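Local coordinates for alkaline phosphatase D (Bacillus subtilis, PDB 2YEQ), which hydrolyses phosphate esters, working as a phosphodiesterase and alkaline phosphatase with an active site that contains iron and calcium, at residues V206-H211 with N215-K220; V50-H55 with G81-K86. All coordinates share one frame; numbering follows the deposited sequence.

Interaction 1. Residues V206-H211 with N215-K220; sequences VTWDDH and NNYANK. With CA (calcium ion), chain B; CA (calcium ion), chain C; PE5 (3,6,9,12,15,18,21,24-octaoxahexacosan-1-ol), chain D.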
# COMPACT_ATOMS: atom_id res chain seq x y z
N VAL A 206 -3.69 -4.19 -4.36
CA VAL A 206 -2.79 -3.05 -4.29
C VAL A 206 -3.52 -1.73 -4.57
O VAL A 206 -4.48 -1.69 -5.35
CB VAL A 206 -1.60 -3.23 -5.31
CG1 VAL A 206 -0.79 -4.51 -4.97
CG2 VAL A 206 -2.13 -3.30 -6.75
N THR A 207 -3.05 -0.67 -3.93
CA THR A 207 -3.41 0.70 -4.30
C THR A 207 -2.19 1.55 -4.09
O THR A 207 -1.32 1.19 -3.30
CB THR A 207 -4.63 1.21 -3.51
OG1 THR A 207 -4.99 2.49 -4.03
CG2 THR A 207 -4.34 1.27 -1.96
N TRP A 208 -2.07 2.65 -4.84
CA TRP A 208 -0.81 3.41 -4.86
C TRP A 208 -0.92 4.60 -3.93
O TRP A 208 -2.01 4.96 -3.52
CB TRP A 208 -0.49 3.89 -6.29
CG TRP A 208 -1.60 4.54 -7.02
CD1 TRP A 208 -2.51 5.44 -6.52
CD2 TRP A 208 -1.92 4.37 -8.40
NE1 TRP A 208 -3.38 5.81 -7.52
CE2 TRP A 208 -3.04 5.18 -8.68
CE3 TRP A 208 -1.36 3.62 -9.44
CZ2 TRP A 208 -3.62 5.24 -9.94
CZ3 TRP A 208 -1.93 3.67 -10.69
CH2 TRP A 208 -3.05 4.49 -10.94
N ASP A 209 0.21 5.22 -3.64
CA ASP A 209 0.23 6.54 -3.03
C ASP A 209 1.04 7.45 -3.97
O ASP A 209 0.85 7.36 -5.19
CB ASP A 209 0.79 6.53 -1.59
CG ASP A 209 0.53 7.86 -0.85
OD1 ASP A 209 -0.56 8.48 -1.07
OD2 ASP A 209 1.45 8.31 -0.08
N ASP A 210 1.91 8.30 -3.44
CA ASP A 210 2.55 9.34 -4.30
C ASP A 210 3.76 8.85 -5.06
O ASP A 210 3.93 9.21 -6.23
CB ASP A 210 2.91 10.63 -3.55
CG ASP A 210 3.65 10.40 -2.25
OD1 ASP A 210 3.55 9.28 -1.67
OD2 ASP A 210 4.35 11.34 -1.80
N HIS A 211 4.60 8.03 -4.42
CA HIS A 211 5.89 7.70 -4.98
C HIS A 211 5.87 6.74 -6.16
O HIS A 211 6.89 6.60 -6.84
CB HIS A 211 6.85 7.25 -3.91
CG HIS A 211 7.38 8.37 -3.07
ND1 HIS A 211 8.27 9.31 -3.55
CD2 HIS A 211 7.19 8.66 -1.75
CE1 HIS A 211 8.62 10.12 -2.56
NE2 HIS A 211 7.97 9.76 -1.47
N ASN A 215 6.87 12.30 -5.52
CA ASN A 215 6.56 12.79 -4.18
C ASN A 215 5.49 13.90 -4.12
O ASN A 215 5.61 14.94 -4.79
CB ASN A 215 7.81 13.34 -3.49
CG ASN A 215 7.59 13.60 -2.00
OD1 ASN A 215 7.16 12.70 -1.26
ND2 ASN A 215 7.89 14.83 -1.56
N ASN A 216 4.47 13.65 -3.29
CA ASN A 216 3.42 14.61 -2.93
C ASN A 216 2.68 15.23 -4.09
O ASN A 216 2.21 16.38 -3.99
CB ASN A 216 3.99 15.71 -2.02
CG ASN A 216 4.18 15.23 -0.55
OD1 ASN A 216 4.59 14.11 -0.32
ND2 ASN A 216 3.90 16.11 0.42
N TYR A 217 2.51 14.47 -5.17
CA TYR A 217 1.66 14.90 -6.22
C TYR A 217 0.21 14.98 -5.76
O TYR A 217 -0.22 14.28 -4.82
CB TYR A 217 1.82 14.05 -7.48
CG TYR A 217 0.99 12.80 -7.68
CD1 TYR A 217 -0.23 12.84 -8.32
CD2 TYR A 217 1.49 11.53 -7.31
CE1 TYR A 217 -0.95 11.71 -8.58
CE2 TYR A 217 0.77 10.37 -7.56
CZ TYR A 217 -0.44 10.44 -8.18
OH TYR A 217 -1.16 9.30 -8.43
N ALA A 218 -0.55 15.82 -6.45
CA ALA A 218 -1.98 15.99 -6.15
C ALA A 218 -2.75 16.10 -7.46
O ALA A 218 -2.75 17.16 -8.09
CB ALA A 218 -2.17 17.25 -5.27
N ASN A 219 -3.41 15.00 -7.85
CA ASN A 219 -4.08 14.89 -9.14
C ASN A 219 -3.04 15.17 -10.28
O ASN A 219 -2.17 14.30 -10.56
CB ASN A 219 -5.33 15.80 -9.19
CG ASN A 219 -6.24 15.50 -10.34
OD1 ASN A 219 -5.84 14.89 -11.36
ND2 ASN A 219 -7.50 15.91 -10.19
N LYS A 220 -3.09 16.36 -10.89
CA LYS A 220 -2.15 16.67 -11.98
C LYS A 220 -1.19 17.77 -11.62
O LYS A 220 -0.51 18.31 -12.49
CB LYS A 220 -2.94 16.93 -13.25
CG LYS A 220 -3.51 15.60 -13.78
CD LYS A 220 -4.48 15.80 -14.91
CE LYS A 220 -5.62 14.83 -14.86
NZ LYS A 220 -6.81 15.36 -14.07
CA CA B . 5.41 11.96 0.13
CA CA C . 3.69 8.22 0.44
O1 PE5 D . -7.31 18.50 -12.96
C1 PE5 D . -8.69 18.23 -13.14
C2 PE5 D . -9.07 18.27 -14.61
O2 PE5 D . -9.03 16.96 -15.18
C3 PE5 D . -9.34 16.87 -16.59
C4 PE5 D . -8.31 17.60 -17.47
O3 PE5 D . -7.67 16.75 -18.43
C5 PE5 D . -6.66 17.43 -19.20
C6 PE5 D . -5.31 17.43 -18.49
O4 PE5 D . -4.81 18.76 -18.24
C7 PE5 D . -4.58 19.07 -16.86
C8 PE5 D . -3.69 20.27 -16.73
O HOH W 1 0.07 7.09 -7.71
O HOH W 2 2.90 5.86 1.09
O HOH W 3 6.57 12.56 1.93
O HOH W 4 3.41 11.73 1.37
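W208 and Y217 begin the contact between two parts of the loop that follows strand 203-206, a metal-binding loop of the calcineurin-like phosphoesterase fold. The Y217 hydroxyl lies 4.2 Å from W208 NE1, too far to bond; its polar partners are Y239 and a water, that of NE1 is D277. That water (water 1) sits above one face of the indole, near its rim, in the plane of the Y217 ring, and joins Y217 OH to D209 O, which it reaches at 2.7 Å. With chi1 at 89°, the phenol tucks between Y217's own backbone N and carbonyl, and its CD2 edge meets D210 O in the ring plane. The CB of D209 points away from 215-220. D209 OD2 binds the active-site calcium at 2.3 Å, beside ligands from D151 and D380, while OD1 forms a salt bridge to R279. D210 bridges two ions: OD1 goes to the same calcium and OD2 to a second, which also takes N215 OD1, N216 OD1 and waters 3 and 4. The amides of N215 and N216 have further polar partners in E223 and D289. A nearly straight bond from N216 N (2.8 Å, 167°) reaches the anti lone pair of D210 OD2, gripping that oxygen twice and fixing the rotation of the carboxylate. The ions' charge probably offsets the crowding of these oxygens. H211, about 4 Å from the iron, lies alongside N215 with ring and amide planes 21° apart, and its ND1 is hydrogen-bonded to E155. Replacing H211 by an alanine would probably leave E155 OE1 without that partner and open a gap beside the N215 side chain. H211 CE1 lies 3.4 Å from N215 CB.

Interaction 2. Residues V50-H55 with G81-K86; sequences VAKDEH and GLEPNK. With PE5 (3,6,9,12,15,18,21,24-octaoxahexacosan-1-ol), chain X; PE5 (3,6,9,12,15,18,21,24-octaoxahexacosan-1-ol), chain P.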
# COMPACT_ATOMS: atom_id res chain seq x y z
N VAL A 50 -4.05 -23.36 -13.80
CA VAL A 50 -4.49 -23.28 -12.43
C VAL A 50 -4.90 -24.69 -11.97
O VAL A 50 -5.68 -25.38 -12.65
CB VAL A 50 -5.70 -22.33 -12.29
CG1 VAL A 50 -6.18 -22.29 -10.84
CG2 VAL A 50 -5.34 -20.93 -12.80
N ALA A 51 -4.38 -25.11 -10.83
CA ALA A 51 -4.61 -26.44 -10.31
C ALA A 51 -5.05 -26.40 -8.85
O ALA A 51 -4.80 -25.41 -8.12
CB ALA A 51 -3.33 -27.30 -10.46
N LYS A 52 -5.64 -27.50 -8.40
CA LYS A 52 -5.97 -27.65 -6.98
C LYS A 52 -4.77 -28.06 -6.14
O LYS A 52 -4.80 -27.95 -4.92
CB LYS A 52 -7.10 -28.65 -6.80
CG LYS A 52 -8.35 -28.29 -7.58
CD LYS A 52 -9.60 -29.03 -7.08
CE LYS A 52 -10.06 -30.11 -8.05
NZ LYS A 52 -11.53 -30.39 -7.96
N ASP A 53 -3.71 -28.50 -6.79
CA ASP A 53 -2.56 -29.07 -6.11
C ASP A 53 -1.27 -28.52 -6.65
O ASP A 53 -1.21 -28.09 -7.80
CB ASP A 53 -2.54 -30.59 -6.29
CG ASP A 53 -2.40 -31.01 -7.73
OD1 ASP A 53 -3.26 -30.58 -8.55
OD2 ASP A 53 -1.44 -31.73 -8.05
N GLU A 54 -0.22 -28.57 -5.84
CA GLU A 54 1.04 -27.95 -6.22
C GLU A 54 1.85 -28.72 -7.28
O GLU A 54 2.82 -28.18 -7.81
CB GLU A 54 1.90 -27.66 -4.99
CG GLU A 54 2.42 -28.87 -4.27
CD GLU A 54 2.94 -28.52 -2.89
OE1 GLU A 54 4.10 -28.08 -2.78
OE2 GLU A 54 2.17 -28.67 -1.91
N HIS A 55 1.44 -29.95 -7.58
CA HIS A 55 2.09 -30.76 -8.61
C HIS A 55 1.32 -30.74 -9.94
O HIS A 55 1.71 -31.41 -10.89
CB HIS A 55 2.27 -32.20 -8.12
CG HIS A 55 3.05 -32.29 -6.85
ND1 HIS A 55 4.40 -31.99 -6.78
CD2 HIS A 55 2.67 -32.61 -5.59
CE1 HIS A 55 4.81 -32.14 -5.53
NE2 HIS A 55 3.78 -32.51 -4.79
N GLY A 81 -14.16 -19.43 -13.56
CA GLY A 81 -14.68 -20.79 -13.41
C GLY A 81 -14.13 -21.49 -12.18
O GLY A 81 -13.99 -22.70 -12.17
N LEU A 82 -13.79 -20.72 -11.15
CA LEU A 82 -13.22 -21.27 -9.93
C LEU A 82 -14.28 -21.38 -8.84
O LEU A 82 -15.34 -20.79 -8.94
CB LEU A 82 -12.06 -20.41 -9.42
CG LEU A 82 -10.89 -20.15 -10.37
CD1 LEU A 82 -9.82 -19.25 -9.71
CD2 LEU A 82 -10.27 -21.47 -10.83
N GLU A 83 -13.96 -22.13 -7.80
CA GLU A 83 -14.87 -22.29 -6.66
C GLU A 83 -14.51 -21.29 -5.57
O GLU A 83 -13.35 -20.90 -5.45
CB GLU A 83 -14.74 -23.70 -6.07
CG GLU A 83 -15.10 -24.84 -7.03
CD GLU A 83 -14.89 -26.20 -6.38
OE1 GLU A 83 -15.72 -26.57 -5.52
OE2 GLU A 83 -13.87 -26.88 -6.69
N PRO A 84 -15.47 -20.95 -4.72
CA PRO A 84 -15.23 -19.94 -3.68
C PRO A 84 -14.45 -20.43 -2.47
O PRO A 84 -14.46 -21.61 -2.15
CB PRO A 84 -16.63 -19.51 -3.27
CG PRO A 84 -17.49 -20.66 -3.60
CD PRO A 84 -16.89 -21.30 -4.82
N ASN A 85 -13.74 -19.51 -1.84
CA ASN A 85 -12.95 -19.78 -0.66
C ASN A 85 -12.02 -20.97 -0.79
O ASN A 85 -11.87 -21.76 0.15
CB ASN A 85 -13.88 -19.96 0.53
CG ASN A 85 -13.23 -19.65 1.85
OD1 ASN A 85 -12.18 -19.02 1.92
ND2 ASN A 85 -13.84 -20.12 2.91
N LYS A 86 -11.37 -21.08 -1.94
CA LYS A 86 -10.51 -22.22 -2.24
C LYS A 86 -9.11 -21.80 -2.65
O LYS A 86 -8.95 -20.87 -3.43
CB LYS A 86 -11.14 -23.04 -3.36
CG LYS A 86 -10.43 -24.36 -3.61
CD LYS A 86 -11.27 -25.33 -4.44
CE LYS A 86 -11.23 -26.77 -3.88
NZ LYS A 86 -9.86 -27.24 -3.50
O1 PE5 X . -13.86 -29.53 -9.94
C1 PE5 X . -13.09 -29.04 -11.04
C2 PE5 X . -12.37 -30.18 -11.77
O2 PE5 X . -11.30 -30.69 -10.97
C3 PE5 X . -10.29 -31.41 -11.70
C4 PE5 X . -9.43 -32.18 -10.72
C50 PE5 P . 3.82 -31.44 -14.73
O1 PE5 P . 4.74 -30.74 -13.89
C1 PE5 P . 4.32 -30.66 -12.52
C2 PE5 P . 5.39 -29.99 -11.66
O2 PE5 P . 4.87 -28.84 -10.98
C3 PE5 P . 5.81 -28.13 -10.14
C4 PE5 P . 6.60 -27.04 -10.89
O3 PE5 P . 5.93 -26.49 -12.03
O HOH W 5 -6.88 -26.68 -3.69
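K52 and K86 bring two lysines together without a direct bond, the amino group of one against the aliphatic chain of the other: K86 NZ lies 4.0 Å from K52 CD. The side chains meet at a slant, and K52 NZ stays 5.7 Å from K86 NZ, so the like charges are probably only modestly at odds. Water 5 joins the residues indirectly. It donates to K52 O at 2.7 Å and takes a weak bond from K86 NZ. The K86 chain starts with CG anti to the backbone N (chi1 -171°), then bends at chi3 and chi4, which brings NZ beside K52. The K52 amino group is turned elsewhere. A bend at chi3 (-108°) carries it to a polyethylene glycol fragment, probably a crystallisation additive. There K52 NZ gives hydrogen bonds to PE5 O2 at 3.0 Å and to PE5 O1 at 3.2 Å. E83 extends beyond CG toward the same amino group, but E83 OE2 stops 4.4 Å from K52 NZ, beyond a salt bridge; any attraction is probably weak. Away from these polar ends lies a small apolar contact, V50 CG1 against L82 CD2 at 4.2 Å, the two side chains crossing at about a right angle. Together the segments bury just 145 Å², a light junction between a loop and the end of a strand. The setting is the N-terminal domain, of the E-set (immunoglobulin-like) clan. V50 lies near the end of strand 44-51 and K52 just past it; the loop 81-86 connects strand 74-79 to strand 87-94. V50 and L82 both pack on V60 of strand 59-67 and Y88 of strand 87-94, with L25 and V23 of strand 23-28 facing them from the other sheet.

Interaction 1 is a buried, metal-bound contact within one loop of the phosphatase domain, whereas interaction 2 is a partly buried junction in the N-terminal domain. Their centres are 35 Å apart, on opposite sides of the chain's centre, with the nearest atoms about 17 Å apart. In the first, carboxylates and amides share calcium ions and every touching residue is buried; in the second, lysines and a glutamate meet near solvent through water and long-range charge, with one apolar pair beside them. Their frames differ too: 206-211 and 215-220 are neighbours along the chain, while strand 59-67 and strand 74-79 lie between the segments of interaction 2.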